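Side-chain contacts in galactose mutarotase-like protein (PDB 3OS7), which probably binds sugars as a member of the galactose mutarotase family, whose enzymes interconvert the alpha and beta anomers of aldoses: residues 9-14 and 19-24; 30-33 and 39-42; 119-124 and 128-133; 13-18 and 63-68. One frame throughout, in Å; residues are numbered along the deposited sequence.

Contact 1 (9-14 and 19-24); sequences IKEEII and KCIRFA
Glu12 and Arg22 meet on one face of the hairpin formed by strands 8-14 and 18-25. The carboxylate and guanidinium planes stand 75° apart rather than pairing flat. Arg22 NE points at Glu12 OE1 from 2.7 Å, a salt bridge that lies close to the guanidinium plane but reaches the oxygen from above the carboxylate. With chi1 at 67°, Glu12 CG sits between the backbone N and the carbonyl carbon, and the extended chain leans over strand 18-25 toward Arg22. The same chi1 sets Glu12 CG against Cys20 SG at 3.5 Å, while Ile14 CG2 packs on Cys20 CB.

The opposite face mixes apolar and charged side chains. Ile9 CG2 slants across Ile21 CG2 at 3.5 Å, and Ile21 CD1 lies as close to Glu11 CB. Glu11 runs beside Lys19, both pointing the same way, yet Glu11 OE1 makes its salt bridge to Lys122 of strand 118-125. Between the two faces, the backbones of Lys10 and Arg22, and of Glu12 and Cys20, pair through two hydrogen bonds each.

One face thus holds an ion pair through NE alone, met from above the carboxylate rather than by a flat two-bonded pairing, whereas the other combines apolar packing with a charge link to a neighbouring strand.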
loop_
_atom_site.group_PDB
_atom_site.type_symbol
_atom_site.label_atom_id
_atom_site.label_comp_id
_atom_site.label_asym_id
_atom_site.label_seq_id
_atom_site.Cartn_x
_atom_site.Cartn_y
_atom_site.Cartn_z
ATOM N N ILE A 9 -23.588 4.345 -1.412
ATOM C CA ILE A 9 -22.852 3.150 -0.991
ATOM C C ILE A 9 -23.744 1.969 -1.300
ATOM O O ILE A 9 -24.875 1.918 -0.853
ATOM C CB ILE A 9 -22.531 3.130 0.510
ATOM C CG1 ILE A 9 -21.690 4.369 0.901
ATOM C CG2 ILE A 9 -21.839 1.805 0.897
ATOM C CD1 ILE A 9 -21.390 4.458 2.406
ATOM N N LYS A 10 -23.201 0.989 -2.013
ATOM C CA LYS A 10 -23.954 -0.204 -2.448
ATOM C C LYS A 10 -23.193 -1.457 -2.054
ATOM O O LYS A 10 -22.023 -1.602 -2.390
ATOM C CB LYS A 10 -24.190 -0.165 -3.951
ATOM C CG LYS A 10 -24.943 -1.365 -4.517
ATOM C CD LYS A 10 -25.217 -1.185 -6.002
ATOM C CE LYS A 10 -26.070 -2.304 -6.550
ATOM N NZ LYS A 10 -26.401 -2.076 -7.993
ATOM N N GLU A 11 -23.855 -2.340 -1.314
ATOM C CA GLU A 11 -23.331 -3.645 -1.022
ATOM C C GLU A 11 -23.937 -4.583 -2.050
ATOM O O GLU A 11 -25.140 -4.606 -2.209
ATOM C CB GLU A 11 -23.747 -4.045 0.361
ATOM C CG GLU A 11 -23.302 -5.395 0.834
ATOM C CD GLU A 11 -23.622 -5.564 2.334
ATOM O OE1 GLU A 11 -23.748 -4.536 3.031
ATOM O OE2 GLU A 11 -23.718 -6.699 2.820
ATOM N N GLU A 12 -23.094 -5.345 -2.738
ATOM C CA GLU A 12 -23.562 -6.227 -3.809
ATOM C C GLU A 12 -22.688 -7.476 -3.889
ATOM O O GLU A 12 -21.774 -7.642 -3.097
ATOM C CB GLU A 12 -23.591 -5.471 -5.140
ATOM C CG GLU A 12 -22.240 -5.074 -5.650
ATOM C CD GLU A 12 -22.295 -3.959 -6.693
ATOM O OE1 GLU A 12 -21.890 -2.828 -6.370
ATOM O OE2 GLU A 12 -22.731 -4.195 -7.835
ATOM N N ILE A 13 -23.017 -8.387 -4.811
ATOM C CA ILE A 13 -22.317 -9.663 -4.921
ATOM C C ILE A 13 -21.333 -9.575 -6.087
ATOM O O ILE A 13 -21.644 -9.047 -7.138
ATOM C CB ILE A 13 -23.281 -10.830 -5.178
ATOM C CG1 ILE A 13 -24.279 -10.988 -4.017
ATOM C CG2 ILE A 13 -22.525 -12.127 -5.377
ATOM C CD1 ILE A 13 -23.617 -11.036 -2.648
ATOM N N ILE A 14 -20.145 -10.108 -5.893
ATOM C CA ILE A 14 -19.140 -10.182 -6.980
ATOM C C ILE A 14 -18.584 -11.610 -6.955
ATOM O O ILE A 14 -18.621 -12.276 -5.930
ATOM C CB ILE A 14 -18.020 -9.100 -6.775
ATOM C CG1 ILE A 14 -17.094 -8.988 -7.990
ATOM C CG2 ILE A 14 -17.185 -9.409 -5.568
ATOM C CD1 ILE A 14 -16.175 -7.757 -7.942
ATOM N N LYS A 19 -19.435 -10.766 -1.069
ATOM C CA LYS A 19 -19.961 -9.446 -0.866
ATOM C C LYS A 19 -18.877 -8.428 -1.240
ATOM O O LYS A 19 -17.667 -8.664 -1.058
ATOM C CB LYS A 19 -20.460 -9.288 0.564
ATOM C CG LYS A 19 -21.707 -10.186 0.827
ATOM C CD LYS A 19 -22.274 -10.018 2.238
ATOM C CE LYS A 19 -22.584 -11.352 2.898
ATOM N NZ LYS A 19 -22.478 -11.209 4.385
ATOM N N CYS A 20 -19.284 -7.336 -1.857
ATOM C CA CYS A 20 -18.347 -6.249 -2.092
ATOM C C CYS A 20 -19.109 -4.971 -1.801
ATOM O O CYS A 20 -20.355 -4.987 -1.745
ATOM C CB CYS A 20 -17.812 -6.300 -3.505
ATOM S SG CYS A 20 -18.960 -5.882 -4.832
ATOM N N ILE A 21 -18.377 -3.897 -1.539
ATOM C CA ILE A 21 -18.978 -2.585 -1.358
ATOM C C ILE A 21 -18.465 -1.630 -2.419
ATOM O O ILE A 21 -17.241 -1.412 -2.538
ATOM C CB ILE A 21 -18.694 -1.985 0.063
ATOM C CG1 ILE A 21 -19.041 -2.946 1.208
ATOM C CG2 ILE A 21 -19.405 -0.622 0.207
ATOM C CD1 ILE A 21 -20.504 -3.195 1.408
ATOM N N ARG A 22 -19.388 -1.084 -3.214
ATOM C CA ARG A 22 -19.099 -0.025 -4.169
ATOM C C ARG A 22 -19.543 1.299 -3.541
ATOM O O ARG A 22 -20.613 1.378 -2.948
ATOM C CB ARG A 22 -19.888 -0.265 -5.433
ATOM C CG ARG A 22 -19.302 0.282 -6.675
ATOM C CD ARG A 22 -20.067 -0.247 -7.899
ATOM N NE ARG A 22 -20.034 -1.703 -8.056
ATOM C CZ ARG A 22 -19.107 -2.390 -8.734
ATOM N NH1 ARG A 22 -18.072 -1.790 -9.303
ATOM N NH2 ARG A 22 -19.200 -3.703 -8.819
ATOM N N PHE A 23 -18.711 2.323 -3.630
ATOM C CA PHE A 23 -19.042 3.601 -2.980
ATOM C C PHE A 23 -18.586 4.766 -3.836
ATOM O O PHE A 23 -17.606 4.659 -4.566
ATOM C CB PHE A 23 -18.564 3.662 -1.498
ATOM C CG PHE A 23 -17.079 3.422 -1.253
ATOM C CD1 PHE A 23 -16.497 2.185 -1.475
ATOM C CD2 PHE A 23 -16.294 4.410 -0.662
ATOM C CE1 PHE A 23 -15.162 1.958 -1.177
ATOM C CE2 PHE A 23 -14.939 4.201 -0.410
ATOM C CZ PHE A 23 -14.371 2.974 -0.668
ATOM N N ALA A 24 -19.319 5.876 -3.735
ATOM C CA ALA A 24 -19.191 6.982 -4.656
ATOM C C ALA A 24 -19.427 8.293 -3.918
ATOM O O ALA A 24 -20.355 8.400 -3.099
ATOM C CB ALA A 24 -20.211 6.826 -5.796
#

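Contact 2 (30-33 and 39-42); sequences ALII and NVVE
Ile32 and Val40 form the snug, buried face of this strand pair, their side chains slanting across one another. Ile32 CG1 is anti to its backbone N (chi1 -168°), which carries CD1 out to 3.8 Å from Val40 CG2. Tyr157 of strand 151-160 touches both residues, and Ala30 CB approaches Val40 CG1 more distantly at 4.2 Å.

Leu31, Ile33 and Val41 supply more apolar packing on the far side of the sheet. Val41 CG2 fits against Leu31 CD2 at 3.9 Å, and the Val41 side chain crosses that of Ile33 at about a right angle. Strands 28-33 and 39-45, an antiparallel hairpin in the five-stranded N-terminal sheet, carry a beta bulge here, which probably helps bring Val41 over this face. Val41 is the extra residue: with psi at -10° it leaves the extended path, yet its N still bonds to Leu31 O at 3.0 Å. One residue on, Glu42 O accepts from Leu31 N, but Glu42 N is buried with no partner.

Beyond the bulge the fit slackens. Glu42 is partly exposed and offers Leu31 little more than CB against CB at 4.0 Å, its chain then running on extended beside Thr55. At the other end the Asn39 N to Ile33 O bond is weak, while the Asn39 amide turns from the pair to bond with Leu74 N and Tyr72 O.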
loop_
_atom_site.group_PDB
_atom_site.type_symbol
_atom_site.label_atom_id
_atom_site.label_comp_id
_atom_site.label_asym_id
_atom_site.label_seq_id
_atom_site.Cartn_x
_atom_site.Cartn_y
_atom_site.Cartn_z
ATOM N N ALA A 30 -15.341 3.918 -5.959
ATOM C CA ALA A 30 -14.420 2.886 -5.496
ATOM C C ALA A 30 -15.127 1.540 -5.292
ATOM O O ALA A 30 -16.355 1.472 -5.139
ATOM C CB ALA A 30 -13.729 3.292 -4.216
ATOM N N LEU A 31 -14.333 0.493 -5.254
ATOM C CA LEU A 31 -14.843 -0.866 -5.017
ATOM C C LEU A 31 -13.900 -1.536 -4.034
ATOM O O LEU A 31 -12.707 -1.606 -4.288
ATOM C CB LEU A 31 -14.898 -1.641 -6.334
ATOM C CG LEU A 31 -15.326 -3.111 -6.242
ATOM C CD1 LEU A 31 -16.719 -3.226 -5.615
ATOM C CD2 LEU A 31 -15.261 -3.716 -7.652
ATOM N N ILE A 32 -14.443 -2.056 -2.929
ATOM C CA ILE A 32 -13.675 -2.734 -1.942
ATOM C C ILE A 32 -14.165 -4.184 -1.770
ATOM O O ILE A 32 -15.371 -4.461 -1.864
ATOM C CB ILE A 32 -13.675 -1.969 -0.586
ATOM C CG1 ILE A 32 -12.620 -2.534 0.378
ATOM C CG2 ILE A 32 -15.071 -1.966 0.078
ATOM C CD1 ILE A 32 -12.454 -1.650 1.655
ATOM N N ILE A 33 -13.198 -5.091 -1.579
ATOM C CA ILE A 33 -13.478 -6.531 -1.437
ATOM C C ILE A 33 -13.095 -7.020 -0.024
ATOM O O ILE A 33 -11.947 -7.434 0.219
ATOM C CB ILE A 33 -12.722 -7.391 -2.460
ATOM C CG1 ILE A 33 -12.771 -6.804 -3.887
ATOM C CG2 ILE A 33 -13.304 -8.835 -2.436
ATOM C CD1 ILE A 33 -14.154 -6.695 -4.481
ATOM N N ASN A 39 -9.428 -5.160 0.241
ATOM C CA ASN A 39 -8.676 -4.509 -0.824
ATOM C C ASN A 39 -9.612 -3.621 -1.642
ATOM O O ASN A 39 -10.597 -4.098 -2.197
ATOM C CB ASN A 39 -8.018 -5.590 -1.690
ATOM C CG ASN A 39 -7.019 -5.031 -2.694
ATOM O OD1 ASN A 39 -7.222 -3.948 -3.258
ATOM N ND2 ASN A 39 -5.956 -5.814 -2.973
ATOM N N VAL A 40 -9.292 -2.327 -1.705
ATOM C CA VAL A 40 -9.849 -1.407 -2.682
ATOM C C VAL A 40 -9.193 -1.641 -4.074
ATOM O O VAL A 40 -8.057 -1.255 -4.313
ATOM C CB VAL A 40 -9.706 0.064 -2.246
ATOM C CG1 VAL A 40 -10.298 1.013 -3.309
ATOM C CG2 VAL A 40 -10.375 0.274 -0.885
ATOM N N VAL A 41 -9.912 -2.327 -4.948
ATOM C CA VAL A 41 -9.412 -2.759 -6.247
ATOM C C VAL A 41 -9.724 -1.824 -7.385
ATOM O O VAL A 41 -9.178 -1.970 -8.479
ATOM C CB VAL A 41 -9.931 -4.171 -6.618
ATOM C CG1 VAL A 41 -9.410 -5.180 -5.621
ATOM C CG2 VAL A 41 -11.482 -4.228 -6.764
ATOM N N GLU A 42 -10.578 -0.845 -7.132
ATOM C CA GLU A 42 -10.907 0.161 -8.116
ATOM C C GLU A 42 -11.111 1.527 -7.470
ATOM O O GLU A 42 -11.732 1.620 -6.440
ATOM C CB GLU A 42 -12.188 -0.246 -8.861
ATOM C CG GLU A 42 -12.337 0.523 -10.157
ATOM C CD GLU A 42 -13.480 0.011 -11.002
ATOM O OE1 GLU A 42 -14.596 -0.071 -10.456
ATOM O OE2 GLU A 42 -13.246 -0.312 -12.192
#

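Contact 3 (119-124 and 128-133); sequences VHKKKI and KALVEV
A classic beta bulge marks this antiparallel hairpin of strands 118-125 and 128-137, with His120 and Lys121 both opposite Glu132. The two backbone N-H groups converge on Glu132 O from the same face of its carbonyl plane, His120 N at 2.7 Å and Lys121 N at a longer 3.3 Å. The bulge also places both side chains alongside Glu132. The carboxylate is nearly coplanar with the His120 ring, 12° between planes, and OE1 sits in plane at the ring edge, 3.3 Å from CD2.

Lys121 runs beside the same carboxylate and bends at chi3 (-63°). Its CE comes to 3.6 Å from Glu132 OE1, but NZ stays too far from that oxygen for a salt bridge. A water links the two groups through the other oxygen, accepting from Lys121 NZ at 2.9 Å and donating to Glu132 OE2, which also bonds to Ser156 OG. These links probably hold the carboxylate against rotation. Further along, Lys121 CD rests on Leu130 CD2 at 3.6 Å, and Lys123 and Leu130 exchange two backbone hydrogen bonds. A second water joins Lys123 O to Lys128 O near the turn.

Strand 151-160 continues the sheet beyond strand 128-137, through backbone bonds to Ala129, Val131 and Val133. Over the face bearing Lys122, Ala129 and Val131 lie strands 8-14 and 18-25, with Ile21 touching both Lys122 and Val131.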
loop_
_atom_site.group_PDB
_atom_site.type_symbol
_atom_site.label_atom_id
_atom_site.label_comp_id
_atom_site.label_asym_id
_atom_site.label_seq_id
_atom_site.Cartn_x
_atom_site.Cartn_y
_atom_site.Cartn_z
ATOM N N VAL A 119 -17.040 -5.909 7.393
ATOM C CA VAL A 119 -17.461 -4.525 7.216
ATOM C C VAL A 119 -17.822 -3.976 8.582
ATOM O O VAL A 119 -18.618 -4.567 9.318
ATOM C CB VAL A 119 -18.631 -4.406 6.226
ATOM C CG1 VAL A 119 -19.144 -2.978 6.169
ATOM C CG2 VAL A 119 -18.212 -4.860 4.851
ATOM N N HIS A 120 -17.231 -2.838 8.931
ATOM C CA HIS A 120 -17.384 -2.278 10.254
ATOM C C HIS A 120 -18.351 -1.093 10.242
ATOM O O HIS A 120 -19.128 -0.907 11.192
ATOM C CB HIS A 120 -15.992 -1.907 10.784
ATOM C CG HIS A 120 -16.001 -1.252 12.117
ATOM N ND1 HIS A 120 -16.249 -1.949 13.286
ATOM C CD2 HIS A 120 -15.794 0.038 12.477
ATOM C CE1 HIS A 120 -16.189 -1.109 14.308
ATOM N NE2 HIS A 120 -15.902 0.099 13.845
ATOM N N LYS A 121 -18.298 -0.283 9.187
ATOM C CA LYS A 121 -19.105 0.921 9.065
ATOM C C LYS A 121 -19.351 1.295 7.609
ATOM O O LYS A 121 -18.477 1.129 6.756
ATOM C CB LYS A 121 -18.415 2.066 9.787
ATOM C CG LYS A 121 -19.263 3.338 9.890
ATOM C CD LYS A 121 -18.522 4.499 10.518
ATOM C CE LYS A 121 -18.115 4.238 11.934
ATOM N NZ LYS A 121 -17.864 5.534 12.629
ATOM N N LYS A 122 -20.551 1.780 7.338
ATOM C CA LYS A 122 -20.929 2.350 6.060
ATOM C C LYS A 122 -21.745 3.580 6.390
ATOM O O LYS A 122 -22.726 3.482 7.140
ATOM C CB LYS A 122 -21.799 1.379 5.240
ATOM C CG LYS A 122 -21.121 0.114 4.855
ATOM C CD LYS A 122 -22.060 -0.806 4.035
ATOM C CE LYS A 122 -23.258 -1.391 4.839
ATOM N NZ LYS A 122 -24.324 -1.877 3.868
ATOM N N LYS A 123 -21.330 4.744 5.892
ATOM C CA LYS A 123 -22.015 5.980 6.223
ATOM C C LYS A 123 -21.847 6.998 5.132
ATOM O O LYS A 123 -20.718 7.224 4.669
ATOM C CB LYS A 123 -21.405 6.547 7.514
ATOM C CG LYS A 123 -21.983 7.869 8.046
ATOM C CD LYS A 123 -21.409 8.106 9.467
ATOM C CE LYS A 123 -22.069 9.261 10.210
ATOM N NZ LYS A 123 -21.430 10.542 9.866
ATOM N N ILE A 124 -22.962 7.610 4.739
ATOM C CA ILE A 124 -22.921 8.807 3.928
ATOM C C ILE A 124 -23.211 10.019 4.785
ATOM O O ILE A 124 -24.118 10.018 5.616
ATOM C CB ILE A 124 -23.793 8.702 2.658
ATOM C CG1 ILE A 124 -25.245 8.377 2.917
ATOM C CG2 ILE A 124 -23.221 7.598 1.750
ATOM C CD1 ILE A 124 -26.097 8.349 1.617
ATOM N N LYS A 128 -19.685 13.064 1.641
ATOM C CA LYS A 128 -18.631 12.038 1.690
ATOM C C LYS A 128 -19.222 10.628 1.882
ATOM O O LYS A 128 -20.248 10.483 2.538
ATOM C CB LYS A 128 -17.715 12.290 2.868
ATOM C CG LYS A 128 -17.059 13.685 2.846
ATOM C CD LYS A 128 -16.339 14.006 4.159
ATOM C CE LYS A 128 -15.969 15.491 4.231
ATOM N NZ LYS A 128 -15.082 15.896 3.092
ATOM N N ALA A 129 -18.521 9.611 1.378
ATOM C CA ALA A 129 -18.905 8.225 1.590
ATOM C C ALA A 129 -17.802 7.567 2.377
ATOM O O ALA A 129 -16.641 7.603 1.971
ATOM C CB ALA A 129 -19.172 7.494 0.258
ATOM N N LEU A 130 -18.176 6.984 3.513
ATOM C CA LEU A 130 -17.257 6.336 4.429
ATOM C C LEU A 130 -17.531 4.832 4.516
ATOM O O LEU A 130 -18.668 4.401 4.768
ATOM C CB LEU A 130 -17.364 6.969 5.826
ATOM C CG LEU A 130 -16.518 6.372 6.951
ATOM C CD1 LEU A 130 -15.071 6.668 6.713
ATOM C CD2 LEU A 130 -16.913 6.901 8.315
ATOM N N VAL A 131 -16.487 4.039 4.266
ATOM C CA VAL A 131 -16.541 2.590 4.431
ATOM C C VAL A 131 -15.346 2.144 5.257
ATOM O O VAL A 131 -14.188 2.495 4.960
ATOM C CB VAL A 131 -16.530 1.887 3.101
ATOM C CG1 VAL A 131 -16.427 0.370 3.309
ATOM C CG2 VAL A 131 -17.766 2.231 2.277
ATOM N N GLU A 132 -15.607 1.386 6.307
ATOM C CA GLU A 132 -14.546 0.875 7.173
ATOM C C GLU A 132 -14.632 -0.631 7.260
ATOM O O GLU A 132 -15.733 -1.189 7.398
ATOM C CB GLU A 132 -14.653 1.463 8.595
ATOM C CG GLU A 132 -14.640 2.986 8.633
ATOM C CD GLU A 132 -14.524 3.561 10.054
ATOM O OE1 GLU A 132 -14.897 2.860 11.013
ATOM O OE2 GLU A 132 -14.045 4.711 10.194
ATOM N N VAL A 133 -13.475 -1.281 7.206
ATOM C CA VAL A 133 -13.376 -2.730 7.342
ATOM C C VAL A 133 -12.396 -3.008 8.453
ATOM O O VAL A 133 -11.484 -2.226 8.696
ATOM C CB VAL A 133 -12.914 -3.453 6.026
ATOM C CG1 VAL A 133 -14.014 -3.350 4.959
ATOM C CG2 VAL A 133 -11.542 -2.893 5.514
HETATM O O HOH W 1 -15.285 6.377 11.618
HETATM O O HOH W 2 -19.569 9.931 5.719
#

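Contact 4 (13-18 and 63-68); sequences IIWSEH and EDFKNR
The indole of Trp15 and the ring of Phe65 lie nearly parallel, 19° between planes, but are slid so far apart that they barely overlap. The centroid of the indole's six-membered ring is 5.4 Å from that of Phe65, too displaced for a full offset stack. Trp15 CH2 does the touching: it meets Phe65 CD2 at 3.6 Å, with Phe65 CG slightly farther off and Trp15 CZ3 at 3.8 Å from CD2. Both approaches are oblique to the rings. A third flat group, the His18 imidazole, has Ile14 O in plane at its edge and stacks with Phe62.

Trp15 juts from the tip of the hairpin between strands 8-14 and 18-25, whose last rung is the pair of backbone hydrogen bonds between Ile14 and His18. Its own positive phi of 51° starts the reversal, and Glu17 N then bonds back to Trp15 O at 2.8 Å, a gamma turn centred on Ser16. From this tip the indole reaches toward helix 62-67, one of the few helices in this beta-sandwich protein, and its NE1 is held by Leu60 O just ahead of that helix.

On the helix, Phe65 has CG anti to its backbone N (chi1 176°), which sends the ring inward, where it touches Val36, Pro56, Leu60 and Tyr72. Nearby, Lys66 NZ and Glu63 OE2 form a salt bridge of 3.4 Å within the helix. Trp15, by contrast with buried Phe65, remains partly exposed.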
loop_
_atom_site.group_PDB
_atom_site.type_symbol
_atom_site.label_atom_id
_atom_site.label_comp_id
_atom_site.label_asym_id
_atom_site.label_seq_id
_atom_site.Cartn_x
_atom_site.Cartn_y
_atom_site.Cartn_z
ATOM N N ILE A 13 -23.017 -8.387 -4.811
ATOM C CA ILE A 13 -22.317 -9.663 -4.921
ATOM C C ILE A 13 -21.333 -9.575 -6.087
ATOM O O ILE A 13 -21.644 -9.047 -7.138
ATOM C CB ILE A 13 -23.281 -10.830 -5.178
ATOM C CG1 ILE A 13 -24.279 -10.988 -4.017
ATOM C CG2 ILE A 13 -22.525 -12.127 -5.377
ATOM C CD1 ILE A 13 -23.617 -11.036 -2.648
ATOM N N ILE A 14 -20.145 -10.108 -5.893
ATOM C CA ILE A 14 -19.140 -10.182 -6.980
ATOM C C ILE A 14 -18.584 -11.610 -6.955
ATOM O O ILE A 14 -18.621 -12.276 -5.930
ATOM C CB ILE A 14 -18.020 -9.100 -6.775
ATOM C CG1 ILE A 14 -17.094 -8.988 -7.990
ATOM C CG2 ILE A 14 -17.185 -9.409 -5.568
ATOM C CD1 ILE A 14 -16.175 -7.757 -7.942
ATOM N N TRP A 15 -18.103 -12.090 -8.100
ATOM C CA TRP A 15 -17.602 -13.465 -8.208
ATOM C C TRP A 15 -18.618 -14.468 -7.663
ATOM O O TRP A 15 -18.266 -15.382 -6.905
ATOM C CB TRP A 15 -16.271 -13.608 -7.469
ATOM C CG TRP A 15 -15.096 -13.176 -8.232
ATOM C CD1 TRP A 15 -14.653 -13.699 -9.411
ATOM C CD2 TRP A 15 -14.142 -12.174 -7.854
ATOM N NE1 TRP A 15 -13.492 -13.063 -9.805
ATOM C CE2 TRP A 15 -13.163 -12.125 -8.868
ATOM C CE3 TRP A 15 -14.037 -11.295 -6.773
ATOM C CZ2 TRP A 15 -12.084 -11.240 -8.824
ATOM C CZ3 TRP A 15 -12.976 -10.415 -6.735
ATOM C CH2 TRP A 15 -12.005 -10.404 -7.755
ATOM N N SER A 16 -19.886 -14.254 -8.009
ATOM C CA SER A 16 -21.008 -15.153 -7.643
ATOM C C SER A 16 -21.448 -15.248 -6.173
ATOM O O SER A 16 -22.638 -15.361 -5.914
ATOM C CB SER A 16 -20.781 -16.571 -8.199
ATOM O OG SER A 16 -20.478 -16.498 -9.578
ATOM N N GLU A 17 -20.523 -15.260 -5.221
ATOM C CA GLU A 17 -20.888 -15.492 -3.824
ATOM C C GLU A 17 -20.156 -14.601 -2.833
ATOM O O GLU A 17 -20.208 -14.847 -1.635
ATOM C CB GLU A 17 -20.653 -16.966 -3.452
ATOM C CG GLU A 17 -19.268 -17.492 -3.880
ATOM C CD GLU A 17 -18.961 -18.904 -3.383
ATOM O OE1 GLU A 17 -19.893 -19.649 -2.998
ATOM O OE2 GLU A 17 -17.772 -19.266 -3.378
ATOM N N HIS A 18 -19.501 -13.547 -3.305
ATOM C CA HIS A 18 -18.764 -12.666 -2.379
ATOM C C HIS A 18 -19.364 -11.283 -2.281
ATOM O O HIS A 18 -19.761 -10.709 -3.264
ATOM C CB HIS A 18 -17.307 -12.577 -2.792
ATOM C CG HIS A 18 -16.637 -13.902 -2.828
ATOM N ND1 HIS A 18 -16.079 -14.479 -1.704
ATOM C CD2 HIS A 18 -16.454 -14.779 -3.839
ATOM C CE1 HIS A 18 -15.583 -15.661 -2.029
ATOM N NE2 HIS A 18 -15.788 -15.861 -3.321
ATOM N N GLU A 63 -10.257 -17.285 -6.915
ATOM C CA GLU A 63 -9.185 -17.989 -6.249
ATOM C C GLU A 63 -7.795 -17.480 -6.653
ATOM O O GLU A 63 -6.902 -17.416 -5.810
ATOM C CB GLU A 63 -9.286 -19.486 -6.548
ATOM C CG GLU A 63 -8.620 -20.344 -5.505
ATOM C CD GLU A 63 -9.264 -20.221 -4.129
ATOM O OE1 GLU A 63 -10.438 -19.773 -4.027
ATOM O OE2 GLU A 63 -8.587 -20.584 -3.143
ATOM N N ASP A 64 -7.637 -17.106 -7.923
ATOM C CA ASP A 64 -6.387 -16.548 -8.447
ATOM C C ASP A 64 -6.147 -15.136 -7.914
ATOM O O ASP A 64 -5.000 -14.762 -7.685
ATOM C CB ASP A 64 -6.375 -16.532 -9.970
ATOM C CG ASP A 64 -6.393 -17.943 -10.576
ATOM O OD1 ASP A 64 -5.844 -18.862 -9.946
ATOM O OD2 ASP A 64 -6.985 -18.130 -11.658
ATOM N N PHE A 65 -7.227 -14.393 -7.670
ATOM C CA PHE A 65 -7.131 -13.114 -6.973
ATOM C C PHE A 65 -6.707 -13.325 -5.513
ATOM O O PHE A 65 -5.701 -12.756 -5.054
ATOM C CB PHE A 65 -8.442 -12.341 -7.054
ATOM C CG PHE A 65 -8.434 -11.041 -6.277
ATOM C CD1 PHE A 65 -7.424 -10.095 -6.474
ATOM C CD2 PHE A 65 -9.415 -10.772 -5.350
ATOM C CE1 PHE A 65 -7.418 -8.896 -5.760
ATOM C CE2 PHE A 65 -9.400 -9.577 -4.622
ATOM C CZ PHE A 65 -8.407 -8.644 -4.829
ATOM N N LYS A 66 -7.409 -14.197 -4.803
ATOM C CA LYS A 66 -7.141 -14.423 -3.378
ATOM C C LYS A 66 -5.727 -14.936 -3.129
ATOM O O LYS A 66 -5.120 -14.622 -2.102
ATOM C CB LYS A 66 -8.154 -15.389 -2.777
ATOM C CG LYS A 66 -7.857 -15.815 -1.328
ATOM C CD LYS A 66 -8.981 -16.652 -0.721
ATOM C CE LYS A 66 -8.960 -18.104 -1.209
ATOM N NZ LYS A 66 -10.096 -18.926 -0.652
ATOM N N ASN A 67 -5.209 -15.719 -4.069
ATOM C CA ASN A 67 -3.859 -16.261 -3.943
ATOM C C ASN A 67 -2.737 -15.272 -4.244
ATOM O O ASN A 67 -1.613 -15.468 -3.779
ATOM C CB ASN A 67 -3.710 -17.474 -4.840
ATOM C CG ASN A 67 -4.360 -18.693 -4.250
ATOM O OD1 ASN A 67 -4.531 -18.797 -3.019
ATOM N ND2 ASN A 67 -4.721 -19.627 -5.110
ATOM N N ARG A 68 -3.042 -14.210 -4.984
ATOM C CA ARG A 68 -2.046 -13.158 -5.301
ATOM C C ARG A 68 -2.725 -11.784 -5.407
ATOM O O ARG A 68 -2.812 -11.176 -6.466
ATOM C CB ARG A 68 -1.312 -13.502 -6.588
ATOM C CG ARG A 68 0.005 -12.776 -6.728
ATOM C CD ARG A 68 0.452 -12.796 -8.158
ATOM N NE ARG A 68 1.773 -12.189 -8.310
ATOM C CZ ARG A 68 2.332 -11.950 -9.484
ATOM N NH1 ARG A 68 1.683 -12.244 -10.594
ATOM N NH2 ARG A 68 3.517 -11.376 -9.544
#

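From the N terminus, contact 1 closes the first hairpin, 8-14 with 18-25, and contact 4 starts from the same strand, sharing Ile13 and Ile14 with it. Contact 4 closes a much longer loop, reaching helix 62-67; contact 2, a short hairpin closure, falls entirely within that loop. Strands 18-25 and 28-33 are sheet neighbours, joining contacts 1 and 2 through Phe23 O to Ala30 N, while Val41 CG1 on Phe65 CZ ties contact 2 to contact 4. Contact 3 closes a separate, later hairpin. It packs on the N-terminal sheet through Ile9 and Ile32, but its nearest atoms are about 10 Å from those of contact 4.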